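Local coordinates for Fe(2+) transporter FeoB (PDB 3IBY), which probably drives GTP-dependent uptake of ferrous iron across the bacterial inner membrane, the part here being its cytosolic region with the GTP-binding domain, at residues T15-A20 / I146-N151; L82-I87 / L109-V114; D92-E97 / M120-H125. All coordinates share one frame; numbering follows the deposited sequence.

Contact 1 (T15-A20 / I146-N151); sequences TTLFNA and IQAHKN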
ATOM      1  N   THR A  15      -2.617  13.525  -5.169  1.00 12.76           N
ATOM      2  CA  THR A  15      -3.669  14.506  -5.110  1.00 13.29           C
ATOM      3  C   THR A  15      -4.190  14.808  -6.488  1.00 12.84           C
ATOM      4  O   THR A  15      -5.380  14.937  -6.692  1.00 12.99           O
ATOM      5  CB  THR A  15      -3.141  15.791  -4.476  1.00 13.69           C
ATOM      6  OG1 THR A  15      -2.937  15.557  -3.085  1.00 16.92           O
ATOM      7  CG2 THR A  15      -4.112  16.953  -4.641  1.00 14.97           C
ATOM      8  N   THR A  16      -3.289  14.926  -7.446  1.00 12.60           N
ATOM      9  CA  THR A  16      -3.695  15.095  -8.824  1.00 12.34           C
ATOM     10  C   THR A  16      -4.580  13.943  -9.279  1.00 11.89           C
ATOM     11  O   THR A  16      -5.562  14.174  -9.963  1.00 11.75           O
ATOM     12  CB  THR A  16      -2.455  15.247  -9.704  1.00 12.75           C
ATOM     13  OG1 THR A  16      -1.723  16.368  -9.212  1.00 13.29           O
ATOM     14  CG2 THR A  16      -2.791  15.474 -11.188  1.00 11.54           C
ATOM     15  N   LEU A  17      -4.271  12.703  -8.898  1.00 11.54           N
ATOM     16  CA  LEU A  17      -5.144  11.572  -9.313  1.00 10.90           C
ATOM     17  C   LEU A  17      -6.487  11.686  -8.650  1.00 10.27           C
ATOM     18  O   LEU A  17      -7.534  11.478  -9.262  1.00 10.26           O
ATOM     19  CB  LEU A  17      -4.521  10.226  -9.002  1.00 10.32           C
ATOM     20  CG  LEU A  17      -5.454   9.076  -9.407  1.00 11.00           C
ATOM     21  CD1 LEU A  17      -5.913   9.134 -10.869  1.00  7.55           C
ATOM     22  CD2 LEU A  17      -4.727   7.796  -9.106  1.00  9.59           C
ATOM     23  N   PHE A  18      -6.440  12.064  -7.380  1.00 10.32           N
ATOM     24  CA  PHE A  18      -7.624  12.334  -6.632  1.00  9.60           C
ATOM     25  C   PHE A  18      -8.482  13.318  -7.351  1.00  8.84           C
ATOM     26  O   PHE A  18      -9.685  13.132  -7.394  1.00  9.50           O
ATOM     27  CB  PHE A  18      -7.299  12.898  -5.279  1.00 10.10           C
ATOM     28  CG  PHE A  18      -8.515  13.120  -4.436  1.00 10.42           C
ATOM     29  CD1 PHE A  18      -9.181  12.021  -3.871  1.00  9.06           C
ATOM     30  CD2 PHE A  18      -9.023  14.393  -4.252  1.00 10.66           C
ATOM     31  CE1 PHE A  18     -10.321  12.195  -3.079  1.00 11.19           C
ATOM     32  CE2 PHE A  18     -10.193  14.608  -3.467  1.00 13.13           C
ATOM     33  CZ  PHE A  18     -10.840  13.511  -2.859  1.00 12.23           C
ATOM     34  N   ASN A  19      -7.885  14.381  -7.872  1.00  8.23           N
ATOM     35  CA  ASN A  19      -8.667  15.424  -8.544  1.00  8.52           C
ATOM     36  C   ASN A  19      -9.227  14.915  -9.887  1.00  8.44           C
ATOM     37  O   ASN A  19     -10.352  15.236 -10.294  1.00  6.89           O
ATOM     38  CB  ASN A  19      -7.834  16.666  -8.798  1.00  8.51           C
ATOM     39  CG  ASN A  19      -7.445  17.396  -7.538  1.00  9.40           C
ATOM     40  OD1 ASN A  19      -8.101  17.325  -6.515  1.00  8.91           O
ATOM     41  ND2 ASN A  19      -6.342  18.119  -7.623  1.00 12.43           N
ATOM     42  N   ALA A  20      -8.410  14.123 -10.561  1.00  8.45           N
ATOM     43  CA  ALA A  20      -8.746  13.608 -11.832  1.00  9.12           C
ATOM     44  C   ALA A  20      -9.987  12.697 -11.683  1.00 10.77           C
ATOM     45  O   ALA A  20     -10.926  12.765 -12.488  1.00 11.35           O
ATOM     46  CB  ALA A  20      -7.570  12.854 -12.374  1.00  9.22           C
ATOM     47  N   ILE A 146      -0.628   5.551 -16.078  1.00 10.75           N
ATOM     48  CA  ILE A 146      -1.371   6.822 -16.224  1.00 11.09           C
ATOM     49  C   ILE A 146      -0.498   8.096 -16.250  1.00 11.24           C
ATOM     50  O   ILE A 146       0.713   8.065 -16.025  1.00 10.46           O
ATOM     51  CB  ILE A 146      -2.399   7.007 -15.069  1.00 11.59           C
ATOM     52  CG1 ILE A 146      -1.689   7.168 -13.704  1.00 12.37           C
ATOM     53  CG2 ILE A 146      -3.387   5.835 -15.025  1.00 11.15           C
ATOM     54  CD1 ILE A 146      -2.552   7.751 -12.600  1.00 12.83           C
ATOM     55  N   GLN A 147      -1.147   9.219 -16.544  1.00 11.45           N
ATOM     56  CA  GLN A 147      -0.575  10.558 -16.350  1.00 11.19           C
ATOM     57  C   GLN A 147      -1.706  11.428 -15.822  1.00 11.60           C
ATOM     58  O   GLN A 147      -2.518  11.973 -16.579  1.00 10.77           O
ATOM     59  CB  GLN A 147      -0.032  11.136 -17.641  1.00 11.22           C
ATOM     60  CG  GLN A 147       0.980  10.278 -18.359  1.00 12.30           C
ATOM     61  CD  GLN A 147       1.356  10.846 -19.706  1.00 10.68           C
ATOM     62  OE1 GLN A 147       1.604  10.112 -20.642  1.00 11.73           O
ATOM     63  NE2 GLN A 147       1.359  12.152 -19.811  1.00 10.49           N
ATOM     64  N   ALA A 148      -1.783  11.485 -14.502  1.00 12.23           N
ATOM     65  CA  ALA A 148      -2.951  11.987 -13.845  1.00 12.62           C
ATOM     66  C   ALA A 148      -3.085  13.433 -14.230  1.00 13.04           C
ATOM     67  O   ALA A 148      -4.176  13.907 -14.544  1.00 13.25           O
ATOM     68  CB  ALA A 148      -2.798  11.835 -12.337  1.00 12.99           C
ATOM     69  N   HIS A 149      -1.955  14.135 -14.202  1.00 13.29           N
ATOM     70  CA  HIS A 149      -1.907  15.569 -14.575  1.00 13.27           C
ATOM     71  C   HIS A 149      -2.464  15.871 -15.979  1.00 12.79           C
ATOM     72  O   HIS A 149      -2.805  17.001 -16.283  1.00 12.74           O
ATOM     73  CB  HIS A 149      -0.472  16.149 -14.395  1.00 12.83           C
ATOM     74  CG  HIS A 149       0.602  15.355 -15.074  1.00 12.73           C
ATOM     75  ND1 HIS A 149       0.791  14.009 -14.854  1.00 12.57           N
ATOM     76  CD2 HIS A 149       1.551  15.723 -15.966  1.00 12.57           C
ATOM     77  CE1 HIS A 149       1.804  13.584 -15.585  1.00 11.78           C
ATOM     78  NE2 HIS A 149       2.273  14.601 -16.284  1.00  9.33           N
ATOM     79  N   LYS A 150      -2.541  14.852 -16.819  1.00 13.02           N
ATOM     80  CA  LYS A 150      -2.966  15.006 -18.194  1.00 13.08           C
ATOM     81  C   LYS A 150      -4.172  14.126 -18.513  1.00 13.48           C
ATOM     82  O   LYS A 150      -4.592  14.043 -19.652  1.00 14.15           O
ATOM     83  CB  LYS A 150      -1.781  14.678 -19.106  1.00 12.99           C
ATOM     84  CG  LYS A 150      -0.671  15.735 -19.088  1.00 11.97           C
ATOM     85  CD  LYS A 150       0.668  15.209 -19.646  1.00 10.93           C
ATOM     86  CE  LYS A 150       0.562  14.723 -21.055  1.00  9.88           C
ATOM     87  NZ  LYS A 150       1.882  14.421 -21.653  1.00  8.37           N
ATOM     88  N   ASN A 151      -4.743  13.487 -17.492  1.00 14.18           N
ATOM     89  CA  ASN A 151      -5.906  12.594 -17.637  1.00 14.24           C
ATOM     90  C   ASN A 151      -5.694  11.350 -18.497  1.00 14.05           C
ATOM     91  O   ASN A 151      -6.649  10.685 -18.875  1.00 14.02           O
ATOM     92  CB  ASN A 151      -7.115  13.380 -18.121  1.00 14.51           C
ATOM     93  CG  ASN A 151      -8.042  13.738 -16.990  1.00 16.54           C
ATOM     94  OD1 ASN A 151      -8.732  12.862 -16.439  1.00 18.37           O
ATOM     95  ND2 ASN A 151      -8.065  15.027 -16.616  1.00 16.22           N
TER

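Contact 2 (L82-I87 / L109-V114); sequences LEYDCI and LGKPVV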
ATOM      1  N   LEU A  82     -10.930   1.699   8.726  1.00 10.93           N
ATOM      2  CA  LEU A  82     -11.995   2.046   7.813  1.00 10.78           C
ATOM      3  C   LEU A  82     -12.567   0.811   7.123  1.00 10.94           C
ATOM      4  O   LEU A  82     -11.959  -0.247   7.008  1.00  9.38           O
ATOM      5  CB  LEU A  82     -11.530   3.071   6.757  1.00 10.17           C
ATOM      6  CG  LEU A  82     -11.157   4.524   7.175  1.00  9.98           C
ATOM      7  CD1 LEU A  82     -10.532   5.237   5.987  1.00  5.04           C
ATOM      8  CD2 LEU A  82     -12.317   5.422   7.827  1.00  4.84           C
ATOM      9  N   GLU A  83     -13.781   1.009   6.664  1.00 11.72           N
ATOM     10  CA  GLU A  83     -14.474   0.053   5.887  1.00 12.43           C
ATOM     11  C   GLU A  83     -14.262   0.416   4.464  1.00 11.44           C
ATOM     12  O   GLU A  83     -14.869   1.344   4.001  1.00 12.73           O
ATOM     13  CB  GLU A  83     -15.932   0.212   6.200  1.00 13.02           C
ATOM     14  CG  GLU A  83     -16.277  -0.289   7.531  1.00 17.76           C
ATOM     15  CD  GLU A  83     -16.368  -1.792   7.543  1.00 24.36           C
ATOM     16  OE1 GLU A  83     -17.021  -2.320   6.607  1.00 28.38           O
ATOM     17  OE2 GLU A  83     -15.795  -2.441   8.472  1.00 29.44           O
ATOM     18  N   TYR A  84     -13.451  -0.336   3.755  1.00 11.24           N
ATOM     19  CA  TYR A  84     -13.177  -0.094   2.360  1.00 10.32           C
ATOM     20  C   TYR A  84     -13.124  -1.400   1.562  1.00 10.74           C
ATOM     21  O   TYR A  84     -12.791  -2.459   2.098  1.00 11.38           O
ATOM     22  CB  TYR A  84     -11.849   0.655   2.259  1.00 10.92           C
ATOM     23  CG  TYR A  84     -10.629  -0.044   2.847  1.00 10.54           C
ATOM     24  CD1 TYR A  84     -10.281   0.102   4.203  1.00 11.11           C
ATOM     25  CD2 TYR A  84      -9.803  -0.822   2.051  1.00 10.34           C
ATOM     26  CE1 TYR A  84      -9.156  -0.529   4.734  1.00  9.13           C
ATOM     27  CE2 TYR A  84      -8.679  -1.444   2.577  1.00  9.24           C
ATOM     28  CZ  TYR A  84      -8.371  -1.304   3.915  1.00  9.21           C
ATOM     29  OH  TYR A  84      -7.255  -1.938   4.405  1.00  9.15           O
ATOM     30  N   ASP A  85     -13.445  -1.316   0.274  1.00 10.90           N
ATOM     31  CA  ASP A  85     -13.562  -2.479  -0.576  1.00 10.98           C
ATOM     32  C   ASP A  85     -12.287  -2.704  -1.342  1.00 11.53           C
ATOM     33  O   ASP A  85     -11.959  -3.842  -1.656  1.00 11.92           O
ATOM     34  CB  ASP A  85     -14.741  -2.330  -1.556  1.00 10.81           C
ATOM     35  CG  ASP A  85     -16.060  -2.158  -0.844  1.00  9.96           C
ATOM     36  OD1 ASP A  85     -16.396  -3.067  -0.047  1.00  6.70           O
ATOM     37  OD2 ASP A  85     -16.726  -1.108  -1.059  1.00  7.15           O
ATOM     38  N   CYS A  86     -11.574  -1.640  -1.681  1.00 12.18           N
ATOM     39  CA  CYS A  86     -10.280  -1.838  -2.363  1.00 13.27           C
ATOM     40  C   CYS A  86      -9.320  -0.668  -2.191  1.00 12.80           C
ATOM     41  O   CYS A  86      -9.728   0.398  -1.701  1.00 13.40           O
ATOM     42  CB  CYS A  86     -10.530  -2.062  -3.847  1.00 13.94           C
ATOM     43  SG  CYS A  86     -11.404  -0.671  -4.464  1.00 14.86           S
ATOM     44  N   ILE A  87      -8.058  -0.870  -2.589  1.00 12.34           N
ATOM     45  CA  ILE A  87      -7.033   0.203  -2.550  1.00 12.30           C
ATOM     46  C   ILE A  87      -6.506   0.520  -3.927  1.00 11.57           C
ATOM     47  O   ILE A  87      -6.241  -0.377  -4.736  1.00 11.75           O
ATOM     48  CB  ILE A  87      -5.825  -0.172  -1.682  1.00 12.55           C
ATOM     49  CG1 ILE A  87      -6.246  -0.346  -0.223  1.00 13.75           C
ATOM     50  CG2 ILE A  87      -4.732   0.874  -1.760  1.00 12.08           C
ATOM     51  CD1 ILE A  87      -5.445  -1.487   0.492  1.00 13.98           C
ATOM     52  N   LEU A 109      -2.448  -6.822   3.550  1.00 10.80           N
ATOM     53  CA  LEU A 109      -3.799  -6.639   4.136  1.00 11.32           C
ATOM     54  C   LEU A 109      -4.834  -7.690   3.652  1.00 11.91           C
ATOM     55  O   LEU A 109      -5.842  -7.937   4.286  1.00 12.35           O
ATOM     56  CB  LEU A 109      -4.344  -5.240   3.819  1.00 10.39           C
ATOM     57  CG  LEU A 109      -3.607  -4.082   4.479  1.00 10.38           C
ATOM     58  CD1 LEU A 109      -3.793  -2.779   3.690  1.00  8.67           C
ATOM     59  CD2 LEU A 109      -4.029  -3.904   5.936  1.00  7.59           C
ATOM     60  N   GLY A 110      -4.612  -8.287   2.503  1.00 12.88           N
ATOM     61  CA  GLY A 110      -5.610  -9.182   1.951  1.00 13.27           C
ATOM     62  C   GLY A 110      -6.836  -8.463   1.429  1.00 13.04           C
ATOM     63  O   GLY A 110      -7.887  -9.056   1.265  1.00 13.90           O
ATOM     64  N   LYS A 111      -6.692  -7.193   1.142  1.00 12.88           N
ATOM     65  CA  LYS A 111      -7.753  -6.427   0.567  1.00 13.29           C
ATOM     66  C   LYS A 111      -7.288  -6.204  -0.870  1.00 12.97           C
ATOM     67  O   LYS A 111      -6.072  -6.128  -1.098  1.00 13.82           O
ATOM     68  CB  LYS A 111      -7.872  -5.081   1.329  1.00 13.86           C
ATOM     69  CG  LYS A 111      -9.303  -4.689   1.739  1.00 14.58           C
ATOM     70  CD  LYS A 111      -9.555  -4.869   3.221  1.00 14.87           C
ATOM     71  CE  LYS A 111     -11.017  -4.641   3.564  1.00 16.13           C
ATOM     72  NZ  LYS A 111     -11.912  -4.912   2.398  1.00 16.87           N
ATOM     73  N   PRO A 112      -8.217  -6.070  -1.831  1.00 12.37           N
ATOM     74  CA  PRO A 112      -7.916  -5.780  -3.258  1.00 12.48           C
ATOM     75  C   PRO A 112      -7.090  -4.519  -3.506  1.00 12.53           C
ATOM     76  O   PRO A 112      -7.395  -3.476  -2.938  1.00 13.42           O
ATOM     77  CB  PRO A 112      -9.298  -5.554  -3.893  1.00 12.40           C
ATOM     78  CG  PRO A 112     -10.266  -6.297  -3.013  1.00 12.97           C
ATOM     79  CD  PRO A 112      -9.659  -6.243  -1.598  1.00 12.80           C
ATOM     80  N   VAL A 113      -6.070  -4.608  -4.355  1.00 11.69           N
ATOM     81  CA  VAL A 113      -5.269  -3.463  -4.718  1.00 11.28           C
ATOM     82  C   VAL A 113      -5.149  -3.433  -6.217  1.00 12.10           C
ATOM     83  O   VAL A 113      -5.060  -4.467  -6.848  1.00 12.68           O
ATOM     84  CB  VAL A 113      -3.829  -3.479  -4.116  1.00 11.15           C
ATOM     85  CG1 VAL A 113      -3.075  -2.199  -4.436  1.00  7.62           C
ATOM     86  CG2 VAL A 113      -3.877  -3.681  -2.622  1.00  8.96           C
ATOM     87  N   VAL A 114      -5.168  -2.216  -6.761  1.00 12.22           N
ATOM     88  CA  VAL A 114      -4.903  -1.926  -8.157  1.00 11.77           C
ATOM     89  C   VAL A 114      -3.766  -0.874  -8.079  1.00 11.75           C
ATOM     90  O   VAL A 114      -3.804  -0.001  -7.207  1.00 10.64           O
ATOM     91  CB  VAL A 114      -6.165  -1.334  -8.827  1.00 11.66           C
ATOM     92  CG1 VAL A 114      -6.674  -0.170  -8.000  1.00 12.00           C
ATOM     93  CG2 VAL A 114      -5.864  -0.851 -10.229  1.00 11.62           C
TER

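Contact 3 (D92-E97 / M120-H125); sequences DACHLE and MDIAEH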
ATOM      1  N   ASP A  92       4.784   6.358  -8.226  1.00 13.59           N
ATOM      2  CA  ASP A  92       5.540   7.263  -9.102  1.00 13.55           C
ATOM      3  C   ASP A  92       6.533   6.425  -9.902  1.00 12.90           C
ATOM      4  O   ASP A  92       7.462   5.890  -9.337  1.00 12.79           O
ATOM      5  CB  ASP A  92       6.292   8.331  -8.278  1.00 13.29           C
ATOM      6  CG  ASP A  92       7.058   9.348  -9.165  1.00 14.54           C
ATOM      7  OD1 ASP A  92       7.159   9.083 -10.377  1.00 16.50           O
ATOM      8  OD2 ASP A  92       7.563  10.407  -8.673  1.00 14.09           O
ATOM      9  N   ALA A  93       6.371   6.366 -11.224  1.00 13.30           N
ATOM     10  CA  ALA A  93       7.261   5.555 -12.106  1.00 13.25           C
ATOM     11  C   ALA A  93       8.731   5.888 -11.940  1.00 13.10           C
ATOM     12  O   ALA A  93       9.609   5.063 -12.149  1.00 14.56           O
ATOM     13  CB  ALA A  93       6.850   5.696 -13.548  1.00 12.60           C
ATOM     14  N   CYS A  94       9.006   7.090 -11.520  1.00 13.08           N
ATOM     15  CA  CYS A  94      10.367   7.517 -11.426  1.00 14.21           C
ATOM     16  C   CYS A  94      11.042   7.034 -10.139  1.00 14.14           C
ATOM     17  O   CYS A  94      12.235   7.253  -9.947  1.00 15.41           O
ATOM     18  CB  CYS A  94      10.423   9.060 -11.456  1.00 14.84           C
ATOM     19  SG  CYS A  94       9.631   9.857 -12.894  1.00 15.64           S
ATOM     20  N   HIS A  95      10.298   6.463  -9.205  1.00 13.31           N
ATOM     21  CA  HIS A  95      10.921   6.058  -7.948  1.00 12.40           C
ATOM     22  C   HIS A  95      10.266   4.797  -7.541  1.00 12.45           C
ATOM     23  O   HIS A  95       9.767   4.702  -6.416  1.00 14.37           O
ATOM     24  CB  HIS A  95      10.738   7.121  -6.867  1.00 11.79           C
ATOM     25  CG  HIS A  95      11.376   8.425  -7.212  1.00 11.10           C
ATOM     26  ND1 HIS A  95      10.642   9.541  -7.536  1.00  9.68           N
ATOM     27  CD2 HIS A  95      12.677   8.777  -7.351  1.00  9.64           C
ATOM     28  CE1 HIS A  95      11.461  10.545  -7.795  1.00 10.52           C
ATOM     29  NE2 HIS A  95      12.700  10.107  -7.695  1.00 10.51           N
ATOM     30  N   LEU A  96      10.261   3.852  -8.477  1.00 11.58           N
ATOM     31  CA  LEU A  96       9.579   2.587  -8.362  1.00 10.97           C
ATOM     32  C   LEU A  96      10.060   1.825  -7.154  1.00 10.89           C
ATOM     33  O   LEU A  96       9.272   1.435  -6.315  1.00 11.77           O
ATOM     34  CB  LEU A  96       9.815   1.770  -9.632  1.00 10.82           C
ATOM     35  CG  LEU A  96       8.925   0.549  -9.822  1.00 11.35           C
ATOM     36  CD1 LEU A  96       7.445   0.988  -9.899  1.00  8.88           C
ATOM     37  CD2 LEU A  96       9.389  -0.274 -11.044  1.00  8.41           C
ATOM     38  N   GLU A  97      11.354   1.645  -7.026  1.00 11.07           N
ATOM     39  CA  GLU A  97      11.862   0.802  -5.971  1.00 11.25           C
ATOM     40  C   GLU A  97      11.471   1.292  -4.573  1.00 11.46           C
ATOM     41  O   GLU A  97      11.108   0.464  -3.691  1.00 11.20           O
ATOM     42  CB  GLU A  97      13.363   0.671  -6.072  1.00 11.29           C
ATOM     43  CG  GLU A  97      13.898  -0.407  -5.168  1.00 12.32           C
ATOM     44  CD  GLU A  97      15.327  -0.796  -5.503  1.00 11.65           C
ATOM     45  OE1 GLU A  97      15.885  -1.653  -4.788  1.00 11.87           O
ATOM     46  OE2 GLU A  97      15.883  -0.240  -6.464  1.00 11.14           O
ATOM     47  N   MET A 120       4.287   8.609 -16.035  1.00 12.58           N
ATOM     48  CA  MET A 120       4.890   7.863 -17.117  1.00 12.36           C
ATOM     49  C   MET A 120       5.638   8.805 -18.093  1.00 12.01           C
ATOM     50  O   MET A 120       6.598   8.372 -18.792  1.00 11.89           O
ATOM     51  CB  MET A 120       3.824   7.069 -17.877  1.00 12.16           C
ATOM     52  CG  MET A 120       3.157   5.975 -17.096  1.00 10.86           C
ATOM     53  SD  MET A 120       4.321   4.755 -16.550  1.00 14.28           S
ATOM     54  CE  MET A 120       4.806   3.890 -18.057  1.00  2.00           C
ATOM     55  N   ASP A 121       5.188  10.059 -18.150  1.00 11.02           N
ATOM     56  CA  ASP A 121       5.766  11.022 -19.064  1.00 10.74           C
ATOM     57  C   ASP A 121       7.112  11.453 -18.525  1.00 11.20           C
ATOM     58  O   ASP A 121       8.106  11.495 -19.268  1.00 11.74           O
ATOM     59  CB  ASP A 121       4.812  12.213 -19.340  1.00 10.43           C
ATOM     60  CG  ASP A 121       4.335  12.946 -18.076  1.00  9.95           C
ATOM     61  OD1 ASP A 121       4.298  12.368 -16.955  1.00 12.52           O
ATOM     62  OD2 ASP A 121       3.967  14.121 -18.197  1.00  6.04           O
ATOM     63  N   ILE A 122       7.177  11.714 -17.218  1.00 12.13           N
ATOM     64  CA  ILE A 122       8.438  12.149 -16.594  1.00 12.16           C
ATOM     65  C   ILE A 122       9.399  10.984 -16.601  1.00 11.99           C
ATOM     66  O   ILE A 122      10.577  11.154 -16.848  1.00 11.77           O
ATOM     67  CB  ILE A 122       8.292  12.650 -15.145  1.00 12.34           C
ATOM     68  CG1 ILE A 122       7.142  13.660 -15.006  1.00 12.43           C
ATOM     69  CG2 ILE A 122       9.625  13.268 -14.680  1.00 11.64           C
ATOM     70  CD1 ILE A 122       7.304  14.933 -15.770  1.00 11.29           C
ATOM     71  N   ALA A 123       8.873   9.804 -16.297  1.00 12.61           N
ATOM     72  CA  ALA A 123       9.593   8.537 -16.435  1.00 12.73           C
ATOM     73  C   ALA A 123      10.290   8.410 -17.766  1.00 13.26           C
ATOM     74  O   ALA A 123      11.456   8.049 -17.809  1.00 13.71           O
ATOM     75  CB  ALA A 123       8.628   7.378 -16.295  1.00 12.86           C
ATOM     76  N   GLU A 124       9.555   8.669 -18.851  1.00 13.70           N
ATOM     77  CA  GLU A 124      10.097   8.560 -20.207  1.00 13.71           C
ATOM     78  C   GLU A 124      11.160   9.622 -20.520  1.00 13.13           C
ATOM     79  O   GLU A 124      12.187   9.308 -21.156  1.00 12.95           O
ATOM     80  CB  GLU A 124       8.981   8.672 -21.250  1.00 13.94           C
ATOM     81  CG  GLU A 124       9.525   8.395 -22.707  1.00 16.57           C
ATOM     82  CD  GLU A 124       8.543   8.775 -23.822  1.00 18.37           C
ATOM     83  OE1 GLU A 124       7.714   9.689 -23.635  1.00 20.87           O
ATOM     84  OE2 GLU A 124       8.601   8.157 -24.901  1.00 21.03           O
ATOM     85  N   HIS A 125      10.867  10.870 -20.126  1.00 12.12           N
ATOM     86  CA  HIS A 125      11.788  12.000 -20.244  1.00 11.14           C
ATOM     87  C   HIS A 125      13.104  11.710 -19.559  1.00 11.22           C
ATOM     88  O   HIS A 125      14.151  12.120 -20.035  1.00 11.36           O
ATOM     89  CB  HIS A 125      11.169  13.237 -19.603  1.00 10.96           C
ATOM     90  CG  HIS A 125      12.078  14.426 -19.558  1.00 10.76           C
ATOM     91  ND1 HIS A 125      12.376  15.181 -20.674  1.00 12.40           N
ATOM     92  CD2 HIS A 125      12.741  14.997 -18.527  1.00  8.95           C
ATOM     93  CE1 HIS A 125      13.190  16.162 -20.329  1.00 11.88           C
ATOM     94  NE2 HIS A 125      13.416  16.078 -19.029  1.00 10.92           N
TER

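Contact 1 (T15-A20 / I146-N151)
Thr-16, Leu-17 and Ala-20 line one side of helix 14-22, the helix that follows the P-loop of this G domain, and meet Ile-146, Ala-148 and His-149 in the loop after strand 143-145. That loop, whose residues Gln-147 to His-149 are predicted to bind GTP, matches the G5 motif of the GTPase fold. The apolar part centres on Ala-148, whose methyl group points at the helix and rests on its backbone: Ala-148 CB lies 3.8 Å from Leu-17 CA. The same methyl touches Thr-16 CG2 at 3.8 Å. Leu-17, with CG anti to the backbone N (chi1 179°), crosses Ile-146 at about a right angle and straddles its tip, Leu-17 CD1 and CD2 standing 4.0 and 4.1 Å from Ile-146 CD1. Beyond them Leu-17 and Ala-20 continue onto Ile-154 of helix 154-162.

No hydrogen bond joins the two segments; several polar groups of the loop find partners elsewhere. Ala-148 N is hydrogen-bonded to Asn-118 OD1, and the ring of His-149, leading away from the helix, is bonded through NE2 to Asp-121 OD2. Within the loop, Lys-150 N bonds to Gln-147 O and Asn-151 N to Ala-148 O, closing a tight 3-10 turn. Ala-20 CB lies 4.2 Å from Asn-151 OD1, and at the other end of the contact Thr-16 CG2 presses on the backbone of His-149, 3.4 Å from His-149 N.

Contact 2 (L82-I87 / L109-V114)
Ile-87 and Val-113 pair side by side where strands 86-92 and 113-118 begin, the two parallel strands joined through helix 96-106 as a beta-alpha-beta crossover in the central sheet of the G domain. Two backbone bonds flank the pair: Ile-87 N donates to Pro-112 O (2.7 Å), and Ile-87 O accepts from Val-114 N (2.9 Å). That carbonyl oxygen also receives a CA-H...O contact from Val-113 CA at 3.2 Å. On the face shared by Ile-87 and Val-113, Ile-87 CD1 reaches Leu-109 CD1 (3.8 Å), the two side chains crossing at about a right angle, while Val-113 CG2 also touches Ile-87 CD1. Next to this pair Pro-112 packs its ring on the other segment, CB against Cys-86 CB and the CG-CD edge against Asp-85 O.

Before the strands pair, Lys-111 and Tyr-84 hold the segments together. Tyr-84 CG sits between the backbone N and the carbonyl carbon (chi1 59°), which sets the ring beside its own carbonyl group, and one lysine chain can serve both. Lys-111 runs over a ring face: CG lies 3.4 Å from Tyr-84 CE2, and CE stands above the face in a CH-pi contact. Tyr-84 OH touches Leu-109 CD1 and is hydrogen-bonded to Val-79 O, while Asp-85 OD2 is bound to His-3 N on the neighbouring strand. The ammonium group, 5.0 Å from the Tyr-84 ring centroid in a cation-pi arrangement, ends in a hydrogen bond from Lys-111 NZ to Tyr-84 O at 2.6 Å, with a C=O...N angle of 161°.

Contact 3 (D92-E97 / M120-H125)
Cys-94 and Ala-123 bring their backbones closest, CA to CA 5.2 Å, where the turn between strand 86-92 and helix 96-106 passes beside the short helix 120-125. The methyl groups of Ala-93 and Ala-123 touch at an angle, Ala-93 CB and Ala-123 CB being 3.7 Å apart. Met-120 starts away from the turn, but CG is anti to the carbonyl carbon (chi1 -66°) and a bend at chi2 (-61°) brings SD to 4.0 Å from Ala-93 CB. Cys-94 extends its thiol onto the first helical turn: SG lies 3.8 Å from Ile-122 CB, close to CG2 of the same residue, and 3.5 Å from Ala-123 N. No hydrogen bond joins the two segments; the contacts between them are van der Waals.

Helix 120-125 starts within the Asn-118 to Asp-121 run, predicted to bind GTP and matching the G4 motif of the GTPase fold; the backbone of Ala-93 is hydrogen-bonded to that of Asn-118. The turn bearing Ala-93 and Cys-94 is shaped by Asp-92. Its OD1 accepts from Cys-94 N at 2.9 Å, forming an Asx turn, the N-H arriving from above the carboxylate plane, and its backbone O accepts from His-95 N. His-95, the N-cap of helix 96-106, adds a weak bond from ND1 to Asp-92 OD2 (3.4 Å), and Cys-94 CB lies over one face of its ring. Further on, Leu-96 and Glu-97 turn to helix 234-253, where Glu-97 OE1 bonds to His-247 ND1.

Overall arrangement
From the N terminus the chain passes first through 15-20, which waits 126 residues for its partner 146-151; contact 1 thus closes the longest loop and encloses both others. Inside it, 82-87, 92-97, 109-114 and 120-125 alternate, so contacts 2 and 3 cross, each spanning about two dozen residues. They lie on opposite sides of the chain's centre, about 25 Å apart between centres: contact 2 joins the starts of two neighbouring parallel strands, contact 3 joins the turn after strand 86-92 to the helix 120-125 that follows strand 113-118. Contacts 1 and 3 touch through Asp-121 and His-149, linking the P-loop helix, the 120-125 helix and the 146-151 loop around the predicted nucleotide site.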